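Local coordinates for protein platelet aggregation factor Sm-hPAF (PDB 4GWI) that binds fucosylated Lewis glycans through this F-type lectin domain of a toxin that probably forms pores in cholesterol-containing host membranes, at residues H43-H48 against L138-V143; W56-L61 against A122-V127. The protein carries 2 engineered substitutions. One frame throughout, in Å; residues are numbered along the deposited sequence.

Contact 1 of 2, residues H43-H48 against L138-V143; sequences HHSVTH and LAEVEV. With CA (calcium ion), chain F; MG (magnesium ion), chain C; FUC (alpha-L-fucopyranose), chain B.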
loop_
_atom_site.group_PDB
_atom_site.type_symbol
_atom_site.label_atom_id
_atom_site.label_comp_id
_atom_site.label_asym_id
_atom_site.label_seq_id
_atom_site.Cartn_x
_atom_site.Cartn_y
_atom_site.Cartn_z
ATOM N N HIS A 43 4.107 -16.384 -7.494
ATOM C CA HIS A 43 3.782 -15.845 -8.793
ATOM C C HIS A 43 4.400 -14.452 -9.096
ATOM O O HIS A 43 4.173 -13.844 -10.148
ATOM C CB HIS A 43 2.275 -15.807 -8.964
ATOM C CG HIS A 43 1.627 -17.161 -8.828
ATOM N ND1 HIS A 43 0.282 -17.256 -8.815
ATOM C CD2 HIS A 43 2.143 -18.439 -8.759
ATOM C CE1 HIS A 43 -0.079 -18.593 -8.636
ATOM N NE2 HIS A 43 1.069 -19.312 -8.639
ATOM N N HIS A 44 5.254 -14.005 -8.108
ATOM C CA HIS A 44 6.176 -12.865 -8.351
ATOM C C HIS A 44 5.537 -11.489 -8.379
ATOM O O HIS A 44 6.168 -10.585 -8.931
ATOM C CB HIS A 44 7.026 -13.050 -9.645
ATOM C CG HIS A 44 7.739 -14.374 -9.696
ATOM N ND1 HIS A 44 8.563 -14.764 -8.730
ATOM C CD2 HIS A 44 7.765 -15.361 -10.694
ATOM C CE1 HIS A 44 9.125 -15.974 -9.072
ATOM N NE2 HIS A 44 8.642 -16.333 -10.264
ATOM N N SER A 45 4.325 -11.345 -7.865
ATOM C CA SER A 45 3.676 -10.014 -7.961
ATOM C C SER A 45 3.409 -9.474 -6.540
ATOM O O SER A 45 2.550 -8.583 -6.391
ATOM C CB SER A 45 2.368 -10.106 -8.803
ATOM O OG SER A 45 2.018 -8.736 -9.204
ATOM N N VAL A 46 4.172 -9.972 -5.540
ATOM C CA VAL A 46 3.968 -9.513 -4.147
ATOM C C VAL A 46 5.311 -8.996 -3.648
ATOM O O VAL A 46 6.376 -9.584 -3.898
ATOM C CB VAL A 46 3.497 -10.698 -3.239
ATOM C CG1 VAL A 46 3.344 -10.261 -1.774
ATOM C CG2 VAL A 46 2.163 -11.362 -3.793
ATOM N N THR A 47 5.240 -7.869 -2.911
ATOM C CA THR A 47 6.515 -7.264 -2.425
ATOM C C THR A 47 6.948 -7.964 -1.117
ATOM O O THR A 47 6.191 -8.775 -0.539
ATOM C CB THR A 47 6.280 -5.799 -2.030
ATOM O OG1 THR A 47 5.373 -5.684 -0.900
ATOM C CG2 THR A 47 5.591 -4.948 -3.145
ATOM N N HIS A 48 8.175 -7.598 -0.677
ATOM C CA HIS A 48 8.639 -8.158 0.649
ATOM C C HIS A 48 9.790 -7.338 1.123
ATOM O O HIS A 48 10.779 -7.140 0.386
ATOM C CB HIS A 48 9.155 -9.631 0.379
ATOM C CG HIS A 48 9.125 -10.525 1.572
ATOM N ND1 HIS A 48 9.720 -10.225 2.789
ATOM C CD2 HIS A 48 8.588 -11.805 1.670
ATOM C CE1 HIS A 48 9.521 -11.297 3.625
ATOM N NE2 HIS A 48 8.823 -12.249 2.954
ATOM N N LEU A 138 2.896 -6.671 0.120
ATOM C CA LEU A 138 1.612 -6.269 -0.468
ATOM C C LEU A 138 1.522 -6.865 -1.875
ATOM O O LEU A 138 2.519 -6.786 -2.668
ATOM C CB LEU A 138 1.611 -4.717 -0.611
ATOM C CG LEU A 138 1.615 -4.069 0.759
ATOM C CD1 LEU A 138 2.147 -2.605 0.590
ATOM C CD2 LEU A 138 0.180 -4.015 1.287
ATOM N N ALA A 139 0.358 -7.477 -2.198
ATOM C CA ALA A 139 0.272 -7.929 -3.581
ATOM C C ALA A 139 -0.009 -6.796 -4.562
ATOM O O ALA A 139 0.342 -6.823 -5.687
ATOM C CB ALA A 139 -0.941 -8.913 -3.622
ATOM N N GLU A 140 -0.709 -5.746 -4.079
ATOM C CA GLU A 140 -0.994 -4.584 -4.973
ATOM C C GLU A 140 -1.546 -3.468 -4.067
ATOM O O GLU A 140 -2.190 -3.743 -3.053
ATOM C CB GLU A 140 -2.123 -4.994 -5.998
ATOM C CG GLU A 140 -2.160 -3.990 -7.179
ATOM C CD GLU A 140 -1.051 -4.147 -8.235
ATOM O OE1 GLU A 140 -0.093 -4.942 -8.129
ATOM O OE2 GLU A 140 -1.080 -3.339 -9.200
ATOM N N VAL A 141 -1.208 -2.230 -4.494
ATOM C CA VAL A 141 -1.907 -1.059 -3.893
ATOM C C VAL A 141 -2.439 -0.262 -5.087
ATOM O O VAL A 141 -1.694 0.071 -6.047
ATOM C CB VAL A 141 -0.836 -0.203 -3.162
ATOM C CG1 VAL A 141 -1.524 1.089 -2.663
ATOM C CG2 VAL A 141 -0.289 -0.956 -1.942
ATOM N N GLU A 142 -3.737 -0.032 -5.036
ATOM C CA GLU A 142 -4.396 0.743 -6.140
ATOM C C GLU A 142 -4.905 2.048 -5.543
ATOM O O GLU A 142 -5.289 2.085 -4.346
ATOM C CB GLU A 142 -5.622 -0.046 -6.675
ATOM C CG GLU A 142 -5.119 -1.337 -7.372
ATOM C CD GLU A 142 -6.308 -2.187 -7.817
ATOM O OE1 GLU A 142 -7.471 -2.026 -7.356
ATOM O OE2 GLU A 142 -6.009 -3.106 -8.665
ATOM N N VAL A 143 -4.829 3.106 -6.340
ATOM C CA VAL A 143 -5.224 4.455 -5.762
ATOM C C VAL A 143 -6.169 5.120 -6.776
ATOM O O VAL A 143 -5.908 5.054 -7.992
ATOM C CB VAL A 143 -3.973 5.321 -5.651
ATOM C CG1 VAL A 143 -4.361 6.759 -5.161
ATOM C CG2 VAL A 143 -2.958 4.675 -4.661
HETATM CA CA CA F . 1.190 -6.989 -7.862
HETATM MG MG MG C . 1.213 -21.474 -8.636
HETATM C C1 FUC B . 7.279 -17.998 3.229
HETATM C C2 FUC B . 7.471 -17.285 4.555
HETATM C C3 FUC B . 8.841 -16.689 4.656
HETATM C C4 FUC B . 9.018 -15.721 3.506
HETATM C C5 FUC B . 8.808 -16.509 2.231
HETATM C C6 FUC B . 8.993 -15.654 0.999
HETATM O O2 FUC B . 7.279 -18.217 5.607
HETATM O O3 FUC B . 8.952 -16.039 5.856
HETATM O O4 FUC B . 8.083 -14.684 3.647
HETATM O O5 FUC B . 7.536 -17.088 2.194
HETATM O O HOH W 1 1.349 -21.522 -10.750
HETATM O O HOH W 2 3.195 -21.401 -8.472
HETATM O O HOH W 3 0.981 -21.548 -6.608
HETATM O O HOH W 4 -0.852 -21.589 -8.844
HETATM O O HOH W 5 1.263 -23.582 -8.647
#
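Ser-45 and Ala-139 meet at a shared calcium ion, in a buried contact that ties the long loop between strands 17-20 and 56-61 to the start of strand 138-145. Ser-45 grips the metal twice: its hydroxyl OG lies 2.4 Å from the calcium ion and its carbonyl O 2.6 Å. OG stands anti to the backbone N (chi1 -163°), beside the carbonyl carbon, which brings both oxygens to the same ion. From the other segment come Ala-139 O, 2.3 Å from calcium, and one carboxylate oxygen of Glu-140, whose chain bends at chi2 (77°) to bring OE1 in; the other carboxylate oxygen, OE2, is hydrogen-bonded outside the metal shell, to Gly-35. The metal holds Ser-45 O and Ala-139 O only 2.9 Å apart, two acceptors that would otherwise repel. Arg-31 O, Asp-34 OD1 and Asn-36 O complete the shell.

Beside the ion, Thr-47 clasps Leu-138 through two bonds of opposite direction. Thr-47 N donates to Leu-138 O at 2.9 Å, arriving from above the carbonyl plane, while Leu-138 N donates to Thr-47 OG1, also at 2.9 Å and fairly straight. Between clasp and metal, Val-46 sets its methyl CG2 alongside the Ala-139 methyl, 4.0 Å from CB. Ala-139 and Glu-140 share Tyr-73 as backbone partner, a classic beta bulge, where the chain turns a corner.

One residue beyond the clasp, His-48 reaches the glycan: fucose O4 sits in the plane of its ring, at the edge, 2.6 Å from NE2, and the same fucose is held by Arg-75 and Arg-83. A calcium-held loop leading into a fucose pocket, in which a histidine and two arginines grip the fucose, is the hallmark of the F-type lectin fold.

Contact 2 of 2, residues W56-L61 against A122-V127; sequences WWQVDL and ARYVKV. With MG (magnesium ion), chain E.
Val-59 and Val-125 stand next to each other on one face of an antiparallel strand pair, with Val-59 CG1 nestled 3.7 Å from Val-125 CB. Strands 56-61 and 124-127 run at 164°, and paired backbone bonds join Trp-57 to Val-127 and Val-59 to Val-125. On this face the Trp-57 indole (CG anti to the backbone N, chi1 173°) lies along the strand towards Val-59, CE3 touching Val-127 CG2, and at the far end Leu-61 lays CD1 against Val-125 CG2.

The other face carries Gln-58, Asp-60, Tyr-124 and Lys-126, with Trp-56 at the end. Lys-126 stretches out over the Trp-56 indole, its CE 3.4 Å above the ring plane near the rim, and its NZ makes a cation-pi contact with the five-membered ring; Glu-128 takes the charge in a salt bridge. Gln-58 fills the hollow between Lys-126 and Tyr-124, NE2 against Lys-126 CD and OE1 against Tyr-124 CD2. Next, Tyr-124 CE2 packs 3.4 Å from Asp-60 CG. Arg-123 reaches in extended and grips this carboxylate side-on, NE to OD1 (2.8 Å) and NH2 to OD2 (3.0 Å), the two flat groups only 25° apart. OD2 also binds a magnesium ion, shared with Gln-17, and a metal-bound water meets Tyr-124 OH.

Strand 17-20 flanks strand 56-61 and strand 87-92 flanks strand 124-129; Ala-122, before the corner, pairs with strand 64-74 of the second sheet, which also packs against Leu-61, Val-125 and Val-127.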
loop_
_atom_site.group_PDB
_atom_site.type_symbol
_atom_site.label_atom_id
_atom_site.label_comp_id
_atom_site.label_asym_id
_atom_site.label_seq_id
_atom_site.Cartn_x
_atom_site.Cartn_y
_atom_site.Cartn_z
ATOM N N TRP A 56 7.999 -0.217 5.774
ATOM C CA TRP A 56 7.041 0.620 5.049
ATOM C C TRP A 56 7.239 0.437 3.516
ATOM O O TRP A 56 8.277 -0.024 3.065
ATOM C CB TRP A 56 7.142 2.146 5.463
ATOM C CG TRP A 56 8.535 2.737 5.227
ATOM C CD1 TRP A 56 9.591 2.831 6.181
ATOM C CD2 TRP A 56 9.137 3.142 3.966
ATOM N NE1 TRP A 56 10.719 3.383 5.589
ATOM C CE2 TRP A 56 10.516 3.584 4.260
ATOM C CE3 TRP A 56 8.644 3.329 2.652
ATOM C CZ2 TRP A 56 11.405 4.012 3.235
ATOM C CZ3 TRP A 56 9.519 3.768 1.655
ATOM C CH2 TRP A 56 10.888 4.104 1.939
ATOM N N TRP A 57 6.206 0.878 2.794
ATOM C CA TRP A 57 6.231 0.864 1.304
ATOM C C TRP A 57 5.562 2.153 0.875
ATOM O O TRP A 57 4.642 2.663 1.569
ATOM C CB TRP A 57 5.383 -0.369 0.904
ATOM C CG TRP A 57 5.170 -0.406 -0.599
ATOM C CD1 TRP A 57 5.953 -1.151 -1.561
ATOM C CD2 TRP A 57 4.130 0.260 -1.351
ATOM N NE1 TRP A 57 5.429 -0.910 -2.863
ATOM C CE2 TRP A 57 4.354 -0.105 -2.751
ATOM C CE3 TRP A 57 3.050 1.103 -0.999
ATOM C CZ2 TRP A 57 3.575 0.420 -3.773
ATOM C CZ3 TRP A 57 2.253 1.624 -2.022
ATOM C CH2 TRP A 57 2.481 1.217 -3.381
ATOM N N GLN A 58 5.978 2.741 -0.263
ATOM C CA GLN A 58 5.417 4.020 -0.704
ATOM C C GLN A 58 5.314 4.030 -2.222
ATOM O O GLN A 58 6.179 3.437 -2.914
ATOM C CB GLN A 58 6.396 5.118 -0.274
ATOM C CG GLN A 58 5.928 6.516 -0.717
ATOM C CD GLN A 58 6.946 7.490 -0.150
ATOM O OE1 GLN A 58 7.957 7.774 -0.802
ATOM N NE2 GLN A 58 6.694 7.872 1.072
ATOM N N VAL A 59 4.263 4.693 -2.745
ATOM C CA VAL A 59 4.262 5.004 -4.187
ATOM C C VAL A 59 4.223 6.547 -4.324
ATOM O O VAL A 59 3.536 7.267 -3.570
ATOM C CB VAL A 59 3.058 4.344 -4.860
ATOM C CG1 VAL A 59 1.710 4.704 -4.158
ATOM C CG2 VAL A 59 3.065 4.660 -6.427
ATOM N N ASP A 60 4.986 7.007 -5.325
ATOM C CA ASP A 60 4.995 8.470 -5.745
ATOM C C ASP A 60 4.046 8.572 -6.892
ATOM O O ASP A 60 4.338 8.039 -8.026
ATOM C CB ASP A 60 6.418 8.830 -6.108
ATOM C CG ASP A 60 6.549 10.263 -6.517
ATOM O OD1 ASP A 60 5.538 10.928 -6.609
ATOM O OD2 ASP A 60 7.717 10.605 -6.820
ATOM N N LEU A 61 2.939 9.256 -6.725
ATOM C CA LEU A 61 1.960 9.443 -7.833
ATOM C C LEU A 61 2.495 10.373 -8.909
ATOM O O LEU A 61 1.814 10.481 -9.983
ATOM C CB LEU A 61 0.623 9.958 -7.299
ATOM C CG LEU A 61 -0.041 9.089 -6.230
ATOM C CD1 LEU A 61 -1.283 9.723 -5.670
ATOM C CD2 LEU A 61 -0.394 7.673 -6.786
ATOM N N ALA A 122 -2.718 14.822 -2.353
ATOM C CA ALA A 122 -1.510 14.190 -1.913
ATOM C C ALA A 122 -0.708 13.730 -3.094
ATOM O O ALA A 122 -1.316 13.434 -4.143
ATOM C CB ALA A 122 -1.891 12.967 -1.097
ATOM N N ARG A 123 0.594 13.639 -2.884
ATOM C CA ARG A 123 1.456 13.111 -3.948
ATOM C C ARG A 123 1.924 11.704 -3.610
ATOM O O ARG A 123 2.204 10.898 -4.576
ATOM C CB ARG A 123 2.657 14.039 -4.162
ATOM C CG ARG A 123 3.590 13.467 -5.277
ATOM C CD ARG A 123 4.549 14.463 -5.805
ATOM N NE ARG A 123 5.638 13.712 -6.526
ATOM C CZ ARG A 123 6.606 14.298 -7.202
ATOM N NH1 ARG A 123 6.591 15.666 -7.371
ATOM N NH2 ARG A 123 7.567 13.508 -7.693
ATOM N N TYR A 124 2.079 11.344 -2.354
ATOM C CA TYR A 124 2.612 10.011 -1.966
ATOM C C TYR A 124 1.594 9.256 -1.189
ATOM O O TYR A 124 0.837 9.824 -0.341
ATOM C CB TYR A 124 3.885 10.168 -1.115
ATOM C CG TYR A 124 5.029 10.900 -1.798
ATOM C CD1 TYR A 124 5.106 12.338 -1.747
ATOM C CD2 TYR A 124 5.952 10.227 -2.608
ATOM C CE1 TYR A 124 6.122 13.036 -2.370
ATOM C CE2 TYR A 124 7.029 10.917 -3.197
ATOM C CZ TYR A 124 7.123 12.302 -3.064
ATOM O OH TYR A 124 8.095 12.983 -3.773
ATOM N N VAL A 125 1.563 7.895 -1.354
ATOM C CA VAL A 125 0.710 7.017 -0.566
ATOM C C VAL A 125 1.651 6.042 0.135
ATOM O O VAL A 125 2.507 5.407 -0.601
ATOM C CB VAL A 125 -0.296 6.261 -1.458
ATOM C CG1 VAL A 125 -1.107 5.275 -0.568
ATOM C CG2 VAL A 125 -1.199 7.261 -2.181
ATOM N N LYS A 126 1.561 5.910 1.442
ATOM C CA LYS A 126 2.531 5.059 2.147
ATOM C C LYS A 126 1.750 4.075 3.019
ATOM O O LYS A 126 0.710 4.428 3.578
ATOM C CB LYS A 126 3.413 6.019 2.960
ATOM C CG LYS A 126 4.530 5.400 3.652
ATOM C CD LYS A 126 5.434 6.610 4.135
ATOM C CE LYS A 126 6.612 5.872 4.734
ATOM N NZ LYS A 126 7.127 6.811 5.749
ATOM N N VAL A 127 2.284 2.848 3.154
ATOM C CA VAL A 127 1.733 1.846 4.092
ATOM C C VAL A 127 2.880 1.680 5.082
ATOM O O VAL A 127 3.995 1.363 4.704
ATOM C CB VAL A 127 1.367 0.506 3.394
ATOM C CG1 VAL A 127 0.908 -0.541 4.446
ATOM C CG2 VAL A 127 0.330 0.788 2.296
HETATM MG MG MG E . 9.839 10.260 -6.467
HETATM O O HOH W 6 9.236 7.674 3.258
HETATM O O HOH W 7 10.031 12.087 -5.180
HETATM O O HOH W 8 9.780 9.159 -4.968
HETATM O O HOH W 9 11.995 10.216 -6.475
#

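Overall arrangement
The centres of contacts 1 and 2 lie about 14 Å apart within one F5/8 type C domain, and both strands of contact 2 fall between the two segments of contact 1 in sequence. Contact 2 joins two inner, neighbouring strands of the five-stranded antiparallel sheet; contact 1 fixes a loop to strand 138-145, which pairs with strand 64-74 in the other sheet. Trp-57 bridges them: Val-141 CB packs 3.6 Å from its CH2, and Leu-138 and Thr-47 also touch the indole. Farther along, Val-143 meets Val-125 between the sheets. The apolar interior thus runs continuously from the strand pair to the calcium-held loop that carries a glycan-binding histidine.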